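E3 ubiquitin-protein ligase RNF31 (Mus musculus, PDB 5Y3T) transfers ubiquitin to substrates as the E3 ligase HOIP, and through its UBA-family region probably docks partner proteins such as HOIL-1. Local coordinates at residues L50-A58 against A76-L87; L60-F71 against V91-R99. One frame throughout, in Å; residues are numbered along the deposited sequence.

Interaction 1: residues L50-A58 against A76-L87; sequences LSYVLEMVA and ARKAWLDRHGNL
W80 presents a broad indole to helix 42-64, and three side chains use it. V53 CG1 sits over one face, 3.9 Å from the centroid of the six-membered ring of W80, a CH-pi contact; the opposite face is covered by G85 CA from the turn that follows helix 73-82. L50 CD1 comes obliquely to W80 NE1 at 3.5 Å. L54 crosses the W80 side chain at about a right angle. With its CG set beside the backbone N (chi1 -58°), it lays CD2 3.7 Å from both R77 CA and W80 CB, while CD1 runs alongside the R77 stem, whose guanidinium goes on to E29. Cutting W80 back to alanine is likely to strip V53 CG1 and L50 CD1 of their aromatic partner and open a gap beside L54. L87 has a forked tip: CD1 meets V57 CG2 at 3.4 Å, and CD2 meets M56 CE at 3.5 Å. Next to L54, the small A76 CB fits against V57 CG1 at 3.7 Å, and the axes of 50-58 and 76-82 approach to 9.2 Å at 102°. Segment 50-58 thus packs on both sides of the Schellman end and R83-N86 turn, consistent with the small helical bundle of a UBA domain.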
loop_
_atom_site.group_PDB
_atom_site.type_symbol
_atom_site.label_atom_id
_atom_site.label_comp_id
_atom_site.label_asym_id
_atom_site.label_seq_id
_atom_site.Cartn_x
_atom_site.Cartn_y
_atom_site.Cartn_z
ATOM N N LEU B 50 2.003 4.869 -23.755
ATOM C CA LEU B 50 2.008 4.199 -22.451
ATOM C C LEU B 50 2.042 2.672 -22.549
ATOM O O LEU B 50 2.901 2.009 -21.928
ATOM C CB LEU B 50 0.814 4.614 -21.592
ATOM C CG LEU B 50 0.764 4.057 -20.151
ATOM C CD1 LEU B 50 2.049 4.338 -19.369
ATOM C CD2 LEU B 50 -0.476 4.596 -19.432
ATOM N N SER B 51 1.126 2.127 -23.346
ATOM C CA SER B 51 0.987 0.685 -23.494
ATOM C C SER B 51 2.268 0.001 -23.960
ATOM O O SER B 51 2.450 -1.172 -23.662
ATOM C CB SER B 51 -0.159 0.339 -24.447
ATOM O OG SER B 51 0.276 0.514 -25.782
ATOM N N TYR B 52 3.141 0.698 -24.693
ATOM C CA TYR B 52 4.408 0.089 -25.138
ATOM C C TYR B 52 5.357 0.016 -23.963
ATOM O O TYR B 52 6.082 -0.967 -23.821
ATOM C CB TYR B 52 5.096 0.860 -26.290
ATOM C CG TYR B 52 4.400 0.856 -27.654
ATOM C CD1 TYR B 52 3.516 -0.171 -28.037
ATOM C CD2 TYR B 52 4.671 1.873 -28.592
ATOM C CE1 TYR B 52 2.906 -0.159 -29.284
ATOM C CE2 TYR B 52 4.072 1.881 -29.843
ATOM C CZ TYR B 52 3.193 0.864 -30.175
ATOM O OH TYR B 52 2.591 0.859 -31.396
ATOM N N VAL B 53 5.369 1.068 -23.140
ATOM C CA VAL B 53 6.162 1.072 -21.907
ATOM C C VAL B 53 5.679 0.011 -20.922
ATOM O O VAL B 53 6.493 -0.742 -20.433
ATOM C CB VAL B 53 6.184 2.440 -21.214
ATOM C CG1 VAL B 53 6.998 2.363 -19.928
ATOM C CG2 VAL B 53 6.736 3.508 -22.169
ATOM N N LEU B 54 4.367 -0.110 -20.695
ATOM C CA LEU B 54 3.838 -1.129 -19.742
ATOM C C LEU B 54 4.099 -2.533 -20.221
ATOM O O LEU B 54 4.447 -3.419 -19.425
ATOM C CB LEU B 54 2.350 -0.887 -19.405
ATOM C CG LEU B 54 2.088 0.525 -18.801
ATOM C CD1 LEU B 54 0.630 0.870 -18.522
ATOM C CD2 LEU B 54 2.900 0.713 -17.533
ATOM N N GLU B 55 4.011 -2.723 -21.541
ATOM C CA GLU B 55 4.368 -3.985 -22.180
ATOM C C GLU B 55 5.822 -4.363 -21.835
ATOM O O GLU B 55 6.101 -5.521 -21.512
ATOM C CB GLU B 55 4.087 -3.859 -23.688
ATOM C CG GLU B 55 4.344 -5.046 -24.623
ATOM C CD GLU B 55 3.938 -4.708 -26.078
ATOM O OE1 GLU B 55 4.806 -4.664 -27.001
ATOM O OE2 GLU B 55 2.734 -4.440 -26.293
ATOM N N MET B 56 6.723 -3.376 -21.847
ATOM C CA MET B 56 8.151 -3.582 -21.573
ATOM C C MET B 56 8.378 -3.896 -20.107
ATOM O O MET B 56 9.178 -4.777 -19.766
ATOM C CB MET B 56 8.967 -2.329 -21.991
ATOM C CG MET B 56 10.472 -2.295 -21.613
ATOM S SD MET B 56 11.450 -0.995 -22.444
ATOM C CE MET B 56 10.431 0.437 -22.060
ATOM N N VAL B 57 7.662 -3.181 -19.236
ATOM C CA VAL B 57 7.751 -3.407 -17.777
ATOM C C VAL B 57 7.427 -4.863 -17.412
ATOM O O VAL B 57 8.158 -5.477 -16.610
ATOM C CB VAL B 57 6.881 -2.388 -17.012
ATOM C CG1 VAL B 57 6.736 -2.724 -15.527
ATOM C CG2 VAL B 57 7.447 -0.982 -17.174
ATOM N N ALA B 58 6.372 -5.417 -18.035
ATOM C CA ALA B 58 5.933 -6.813 -17.800
ATOM C C ALA B 58 6.899 -7.868 -18.298
ATOM O O ALA B 58 7.157 -8.868 -17.599
ATOM C CB ALA B 58 4.536 -7.073 -18.386
ATOM N N ALA B 76 2.014 -3.936 -13.983
ATOM C CA ALA B 76 3.062 -3.131 -14.583
ATOM C C ALA B 76 2.762 -1.672 -14.350
ATOM O O ALA B 76 3.672 -0.924 -13.980
ATOM C CB ALA B 76 3.168 -3.417 -16.083
ATOM N N ARG B 77 1.492 -1.298 -14.558
ATOM C CA ARG B 77 1.002 0.075 -14.461
ATOM C C ARG B 77 1.161 0.581 -13.058
ATOM O O ARG B 77 1.672 1.685 -12.831
ATOM C CB ARG B 77 -0.505 0.166 -14.862
ATOM C CG ARG B 77 -1.151 1.551 -14.825
ATOM C CD ARG B 77 -2.648 1.549 -15.208
ATOM N NE ARG B 77 -3.270 2.894 -15.058
ATOM C CZ ARG B 77 -3.880 3.396 -13.952
ATOM N NH1 ARG B 77 -4.005 2.686 -12.821
ATOM N NH2 ARG B 77 -4.382 4.644 -13.954
ATOM N N LYS B 78 0.713 -0.223 -12.110
ATOM C CA LYS B 78 0.757 0.166 -10.707
ATOM C C LYS B 78 2.228 0.460 -10.310
ATOM O O LYS B 78 2.503 1.491 -9.707
ATOM C CB LYS B 78 0.121 -0.933 -9.870
ATOM C CG LYS B 78 -0.025 -0.644 -8.385
ATOM C CD LYS B 78 -1.040 -1.588 -7.701
ATOM C CE LYS B 78 -1.136 -3.049 -8.237
ATOM N NZ LYS B 78 0.054 -3.956 -8.084
ATOM N N ALA B 79 3.158 -0.388 -10.753
ATOM C CA ALA B 79 4.598 -0.208 -10.464
ATOM C C ALA B 79 5.202 1.016 -11.168
ATOM O O ALA B 79 5.847 1.849 -10.548
ATOM C CB ALA B 79 5.375 -1.474 -10.807
ATOM N N TRP B 80 4.999 1.102 -12.471
ATOM C CA TRP B 80 5.332 2.296 -13.246
ATOM C C TRP B 80 4.896 3.579 -12.532
ATOM O O TRP B 80 5.658 4.506 -12.344
ATOM C CB TRP B 80 4.706 2.154 -14.635
ATOM C CG TRP B 80 4.543 3.410 -15.410
ATOM C CD1 TRP B 80 3.407 4.188 -15.554
ATOM C CD2 TRP B 80 5.528 4.018 -16.188
ATOM N NE1 TRP B 80 3.651 5.274 -16.376
ATOM C CE2 TRP B 80 4.951 5.188 -16.775
ATOM C CE3 TRP B 80 6.840 3.695 -16.459
ATOM C CZ2 TRP B 80 5.643 6.000 -17.573
ATOM C CZ3 TRP B 80 7.512 4.484 -17.238
ATOM C CH2 TRP B 80 6.931 5.648 -17.796
ATOM N N LEU B 81 3.668 3.602 -12.090
ATOM C CA LEU B 81 3.103 4.789 -11.475
ATOM C C LEU B 81 3.531 5.034 -10.055
ATOM O O LEU B 81 3.629 6.187 -9.671
ATOM C CB LEU B 81 1.572 4.747 -11.498
ATOM C CG LEU B 81 0.899 4.916 -12.861
ATOM C CD1 LEU B 81 -0.577 5.032 -12.597
ATOM C CD2 LEU B 81 1.388 6.139 -13.617
ATOM N N ASP B 82 3.783 4.000 -9.256
ATOM C CA ASP B 82 4.245 4.255 -7.881
ATOM C C ASP B 82 5.688 4.763 -7.865
ATOM O O ASP B 82 6.063 5.493 -6.948
ATOM C CB ASP B 82 4.058 3.038 -6.974
ATOM C CG ASP B 82 2.571 2.672 -6.779
ATOM O OD1 ASP B 82 1.638 3.506 -6.998
ATOM O OD2 ASP B 82 2.341 1.506 -6.436
ATOM N N ARG B 83 6.453 4.461 -8.923
ATOM C CA ARG B 83 7.795 4.939 -9.043
ATOM C C ARG B 83 7.872 6.065 -10.051
ATOM O O ARG B 83 8.947 6.376 -10.576
ATOM C CB ARG B 83 8.719 3.785 -9.413
ATOM C CG ARG B 83 8.684 2.623 -8.428
ATOM C CD ARG B 83 8.798 3.024 -6.949
ATOM N NE ARG B 83 9.953 3.882 -6.682
ATOM C CZ ARG B 83 10.165 4.575 -5.559
ATOM N NH1 ARG B 83 9.302 4.561 -4.545
ATOM N NH2 ARG B 83 11.270 5.294 -5.454
ATOM N N HIS B 84 6.755 6.713 -10.319
ATOM C CA HIS B 84 6.815 7.937 -11.133
ATOM C C HIS B 84 7.575 7.830 -12.440
ATOM O O HIS B 84 8.235 8.773 -12.832
ATOM C CB HIS B 84 7.381 9.099 -10.306
ATOM C CG HIS B 84 6.443 9.561 -9.246
ATOM N ND1 HIS B 84 6.769 10.539 -8.332
ATOM C CD2 HIS B 84 5.176 9.167 -8.950
ATOM C CE1 HIS B 84 5.749 10.723 -7.517
ATOM N NE2 HIS B 84 4.762 9.922 -7.886
ATOM N N GLY B 85 7.439 6.707 -13.128
ATOM C CA GLY B 85 8.029 6.567 -14.462
ATOM C C GLY B 85 9.509 6.196 -14.493
ATOM O O GLY B 85 10.121 6.176 -15.572
ATOM N N ASN B 86 10.098 5.873 -13.344
ATOM C CA ASN B 86 11.453 5.327 -13.346
ATOM C C ASN B 86 11.399 3.862 -13.775
ATOM O O ASN B 86 10.971 3.023 -12.992
ATOM C CB ASN B 86 12.068 5.455 -11.964
ATOM C CG ASN B 86 13.511 5.002 -11.911
ATOM O OD1 ASN B 86 13.899 3.968 -12.485
ATOM N ND2 ASN B 86 14.309 5.748 -11.170
ATOM N N LEU B 87 11.873 3.550 -14.992
ATOM C CA LEU B 87 11.758 2.189 -15.545
ATOM C C LEU B 87 12.361 1.101 -14.659
ATOM O O LEU B 87 11.670 0.123 -14.301
ATOM C CB LEU B 87 12.340 2.085 -16.956
ATOM C CG LEU B 87 11.936 0.849 -17.755
ATOM C CD1 LEU B 87 10.444 0.628 -17.651
ATOM C CD2 LEU B 87 12.346 0.936 -19.233
#

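Interaction 2: residues L60-F71 against V91-R99; sequences LAGQQDPELGAF and VEECVRARR
R98 starts extended, CG anti to the backbone N (chi1 180°), then bends at chi2 (80°) and again at chi3, which swings its guanidinium across to the chain that follows helix 42-64. F71, with CG beside its own backbone N (chi1 -61°), lays its ring next to the R98 stem, and CE2 touches R98 CB at 3.6 Å. The guanidinium grips one oxygen end-on: NH2 and NH1 of R98 lie 2.7 and 2.8 Å from A70 O and approach from the same face of that carbonyl. NH2 of R98 adds a weak bond to L68 O, and NH1 also has a salt bridge to E75, so a single arginine ties the L68-A70 segment to helix 87-107 and to the start of helix 73-82.

The apolar part of the contact centres on F71, A61, C94 and V95. The F71 ring has A61 CB over its centre, and C94 SG approaches obliquely, 3.6 Å from F71 CD2. V95 sits between helix 60-64 and L68: CG2 packs on the A61 backbone, and CG1 reaches L68 CD1 at 4.1 Å. At the far end, R99 NH2 makes a fairly straight salt bridge of 3.3 Å to D65 OD2, which lies in the guanidinium plane and is met on its anti side, while R99 NH1 is held by the backbone of a neighbouring protein chain. Helix 87-107 thus lies across the end of helix 42-64 and, through R98, holds the chain leaving it, consistent with the compact helical bundle of a UBA domain.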
loop_
_atom_site.group_PDB
_atom_site.type_symbol
_atom_site.label_atom_id
_atom_site.label_comp_id
_atom_site.label_asym_id
_atom_site.label_seq_id
_atom_site.Cartn_x
_atom_site.Cartn_y
_atom_site.Cartn_z
ATOM N N LEU B 60 10.215 -7.405 -18.882
ATOM C CA LEU B 60 11.434 -7.286 -18.035
ATOM C C LEU B 60 11.193 -7.832 -16.642
ATOM O O LEU B 60 12.056 -8.519 -16.091
ATOM C CB LEU B 60 11.926 -5.835 -17.938
ATOM C CG LEU B 60 12.297 -5.108 -19.230
ATOM C CD1 LEU B 60 12.663 -3.665 -18.926
ATOM C CD2 LEU B 60 13.416 -5.803 -19.994
ATOM N N ALA B 61 10.009 -7.584 -16.079
ATOM C CA ALA B 61 9.658 -8.266 -14.837
ATOM C C ALA B 61 9.799 -9.817 -14.949
ATOM O O ALA B 61 10.458 -10.466 -14.110
ATOM C CB ALA B 61 8.256 -7.874 -14.434
ATOM N N GLY B 62 9.183 -10.406 -15.992
ATOM C CA GLY B 62 9.298 -11.846 -16.268
ATOM C C GLY B 62 10.727 -12.352 -16.449
ATOM O O GLY B 62 11.070 -13.441 -16.012
ATOM N N GLN B 63 11.555 -11.552 -17.099
ATOM C CA GLN B 63 12.975 -11.841 -17.220
ATOM C C GLN B 63 13.760 -11.795 -15.914
ATOM O O GLN B 63 14.638 -12.623 -15.694
ATOM C CB GLN B 63 13.597 -10.879 -18.215
ATOM C CG GLN B 63 13.119 -11.184 -19.619
ATOM C CD GLN B 63 13.599 -10.182 -20.627
ATOM O OE1 GLN B 63 14.465 -9.336 -20.335
ATOM N NE2 GLN B 63 13.046 -10.267 -21.836
ATOM N N GLN B 64 13.447 -10.838 -15.051
ATOM C CA GLN B 64 14.238 -10.639 -13.834
ATOM C C GLN B 64 13.978 -11.698 -12.818
ATOM O O GLN B 64 14.893 -12.116 -12.175
ATOM C CB GLN B 64 14.091 -9.212 -13.282
ATOM C CG GLN B 64 14.669 -8.170 -14.264
ATOM C CD GLN B 64 16.185 -8.302 -14.473
ATOM O OE1 GLN B 64 16.705 -8.341 -15.606
ATOM N NE2 GLN B 64 16.895 -8.400 -13.375
ATOM N N ASP B 65 12.745 -12.163 -12.680
ATOM C CA ASP B 65 12.478 -13.356 -11.865
ATOM C C ASP B 65 11.502 -14.229 -12.644
ATOM O O ASP B 65 10.294 -14.027 -12.558
ATOM C CB ASP B 65 11.949 -12.988 -10.478
ATOM C CG ASP B 65 11.913 -14.194 -9.500
ATOM O OD1 ASP B 65 12.007 -15.353 -9.944
ATOM O OD2 ASP B 65 11.773 -13.986 -8.271
ATOM N N PRO B 66 12.028 -15.204 -13.419
ATOM C CA PRO B 66 11.153 -16.087 -14.206
ATOM C C PRO B 66 10.405 -17.186 -13.387
ATOM O O PRO B 66 9.504 -17.835 -13.917
ATOM C CB PRO B 66 12.105 -16.687 -15.257
ATOM C CG PRO B 66 13.497 -16.288 -14.853
ATOM C CD PRO B 66 13.428 -15.649 -13.503
ATOM N N GLU B 67 10.739 -17.339 -12.105
ATOM C CA GLU B 67 9.941 -18.152 -11.168
ATOM C C GLU B 67 8.522 -17.577 -10.883
ATOM O O GLU B 67 7.666 -18.301 -10.380
ATOM C CB GLU B 67 10.634 -18.327 -9.784
ATOM C CG GLU B 67 12.138 -18.634 -9.712
ATOM C CD GLU B 67 12.509 -20.039 -10.152
ATOM O OE1 GLU B 67 11.942 -20.532 -11.154
ATOM O OE2 GLU B 67 13.396 -20.639 -9.504
ATOM N N LEU B 68 8.280 -16.296 -11.173
ATOM C CA LEU B 68 7.108 -15.588 -10.664
ATOM C C LEU B 68 5.924 -15.542 -11.611
ATOM O O LEU B 68 4.919 -14.854 -11.361
ATOM C CB LEU B 68 7.521 -14.169 -10.259
ATOM C CG LEU B 68 8.390 -14.178 -8.997
ATOM C CD1 LEU B 68 8.835 -12.769 -8.639
ATOM C CD2 LEU B 68 7.644 -14.835 -7.840
ATOM N N GLY B 69 6.022 -16.280 -12.704
ATOM C CA GLY B 69 4.921 -16.338 -13.623
ATOM C C GLY B 69 4.906 -15.062 -14.405
ATOM O O GLY B 69 5.889 -14.327 -14.452
ATOM N N ALA B 70 3.748 -14.793 -14.980
ATOM C CA ALA B 70 3.590 -13.773 -15.976
ATOM C C ALA B 70 2.934 -12.594 -15.299
ATOM O O ALA B 70 1.988 -12.760 -14.539
ATOM C CB ALA B 70 2.711 -14.294 -17.107
ATOM N N PHE B 71 3.404 -11.407 -15.657
ATOM C CA PHE B 71 2.931 -10.147 -15.107
ATOM C C PHE B 71 1.852 -9.536 -15.979
ATOM O O PHE B 71 1.948 -9.559 -17.221
ATOM C CB PHE B 71 4.130 -9.194 -14.920
ATOM C CG PHE B 71 5.168 -9.745 -13.950
ATOM C CD1 PHE B 71 6.148 -10.628 -14.384
ATOM C CD2 PHE B 71 5.121 -9.413 -12.590
ATOM C CE1 PHE B 71 7.071 -11.174 -13.490
ATOM C CE2 PHE B 71 6.029 -9.958 -11.689
ATOM C CZ PHE B 71 7.004 -10.841 -12.136
ATOM N N VAL B 91 10.269 -1.839 -12.637
ATOM C CA VAL B 91 10.535 -3.242 -12.856
ATOM C C VAL B 91 10.822 -3.916 -11.532
ATOM O O VAL B 91 10.310 -5.009 -11.298
ATOM C CB VAL B 91 11.708 -3.465 -13.866
ATOM C CG1 VAL B 91 12.211 -4.914 -13.841
ATOM C CG2 VAL B 91 11.257 -3.104 -15.281
ATOM N N GLU B 92 11.639 -3.285 -10.694
ATOM C CA GLU B 92 11.986 -3.804 -9.370
ATOM C C GLU B 92 10.727 -4.040 -8.582
ATOM O O GLU B 92 10.551 -5.133 -8.038
ATOM C CB GLU B 92 12.872 -2.814 -8.554
ATOM C CG GLU B 92 14.390 -3.055 -8.466
ATOM C CD GLU B 92 15.216 -1.770 -8.100
ATOM O OE1 GLU B 92 14.721 -0.785 -7.479
ATOM O OE2 GLU B 92 16.404 -1.723 -8.466
ATOM N N GLU B 93 9.869 -3.010 -8.501
ATOM C CA GLU B 93 8.625 -3.091 -7.719
ATOM C C GLU B 93 7.586 -4.006 -8.317
ATOM O O GLU B 93 6.791 -4.580 -7.587
ATOM C CB GLU B 93 7.980 -1.690 -7.490
ATOM C CG GLU B 93 8.828 -0.777 -6.599
ATOM C CD GLU B 93 9.402 -1.461 -5.333
ATOM O OE1 GLU B 93 8.610 -1.927 -4.506
ATOM O OE2 GLU B 93 10.633 -1.515 -5.137
ATOM N N CYS B 94 7.510 -4.100 -9.649
ATOM C CA CYS B 94 6.538 -5.018 -10.275
ATOM C C CYS B 94 6.811 -6.488 -9.823
ATOM O O CYS B 94 5.917 -7.226 -9.364
ATOM C CB CYS B 94 6.589 -4.839 -11.775
ATOM S SG CYS B 94 5.448 -5.869 -12.683
ATOM N N VAL B 95 8.090 -6.836 -9.884
ATOM C CA VAL B 95 8.657 -8.099 -9.406
ATOM C C VAL B 95 8.455 -8.281 -7.912
ATOM O O VAL B 95 8.025 -9.358 -7.459
ATOM C CB VAL B 95 10.178 -8.122 -9.708
ATOM C CG1 VAL B 95 10.935 -9.224 -8.950
ATOM C CG2 VAL B 95 10.399 -8.231 -11.212
ATOM N N ARG B 96 8.792 -7.239 -7.154
ATOM C CA ARG B 96 8.678 -7.279 -5.697
ATOM C C ARG B 96 7.250 -7.389 -5.207
ATOM O O ARG B 96 6.956 -8.201 -4.349
ATOM C CB ARG B 96 9.370 -6.062 -5.082
ATOM C CG ARG B 96 10.892 -6.173 -5.184
ATOM C CD ARG B 96 11.539 -4.828 -4.992
ATOM N NE ARG B 96 12.974 -4.912 -5.068
ATOM C CZ ARG B 96 13.833 -3.961 -4.699
ATOM N NH1 ARG B 96 13.435 -2.808 -4.199
ATOM N NH2 ARG B 96 15.124 -4.196 -4.806
ATOM N N ALA B 97 6.361 -6.579 -5.746
ATOM C CA ALA B 97 4.926 -6.705 -5.442
ATOM C C ALA B 97 4.401 -8.125 -5.650
ATOM O O ALA B 97 3.726 -8.639 -4.777
ATOM C CB ALA B 97 4.065 -5.711 -6.229
ATOM N N ARG B 98 4.744 -8.757 -6.768
ATOM C CA ARG B 98 4.254 -10.091 -7.044
ATOM C C ARG B 98 4.902 -11.156 -6.165
ATOM O O ARG B 98 4.219 -12.062 -5.730
ATOM C CB ARG B 98 4.506 -10.438 -8.495
ATOM C CG ARG B 98 4.028 -11.829 -8.872
ATOM C CD ARG B 98 2.514 -11.902 -9.139
ATOM N NE ARG B 98 2.489 -12.940 -10.127
ATOM C CZ ARG B 98 2.101 -12.865 -11.391
ATOM N NH1 ARG B 98 1.433 -11.843 -11.915
ATOM N NH2 ARG B 98 2.303 -13.935 -12.113
ATOM N N ARG B 99 6.224 -11.076 -5.969
ATOM C CA ARG B 99 6.938 -11.899 -4.982
ATOM C C ARG B 99 6.318 -11.844 -3.594
ATOM O O ARG B 99 6.141 -12.879 -2.951
ATOM C CB ARG B 99 8.424 -11.516 -4.874
ATOM C CG ARG B 99 9.264 -12.602 -4.224
ATOM C CD ARG B 99 10.703 -12.180 -3.974
ATOM N NE ARG B 99 11.433 -12.111 -5.228
ATOM C CZ ARG B 99 12.154 -11.079 -5.680
ATOM N NH1 ARG B 99 12.310 -9.937 -4.991
ATOM N NH2 ARG B 99 12.737 -11.192 -6.863
#

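How the interactions relate
Interactions 1 and 2 lie with their centres about 12 Å apart and share helix 42-64, whose middle serves the first and whose end serves the second. Along the chain their segments alternate, 50-58, 60-71, 76-87 and then 91-99, so the two contacts interlock. They also touch directly: A79 CB lies 3.6 Å from C94 N, and A58 CB lies 3.8 Å from F71 O. Helices 42-64, 73-82 and 87-107 are thereby drawn into one packed unit within the UBA region of the protein. Part of its outer surface meets other proteins, R96 pairing with an acidic side chain of a neighbouring chain, consistent with a docking role.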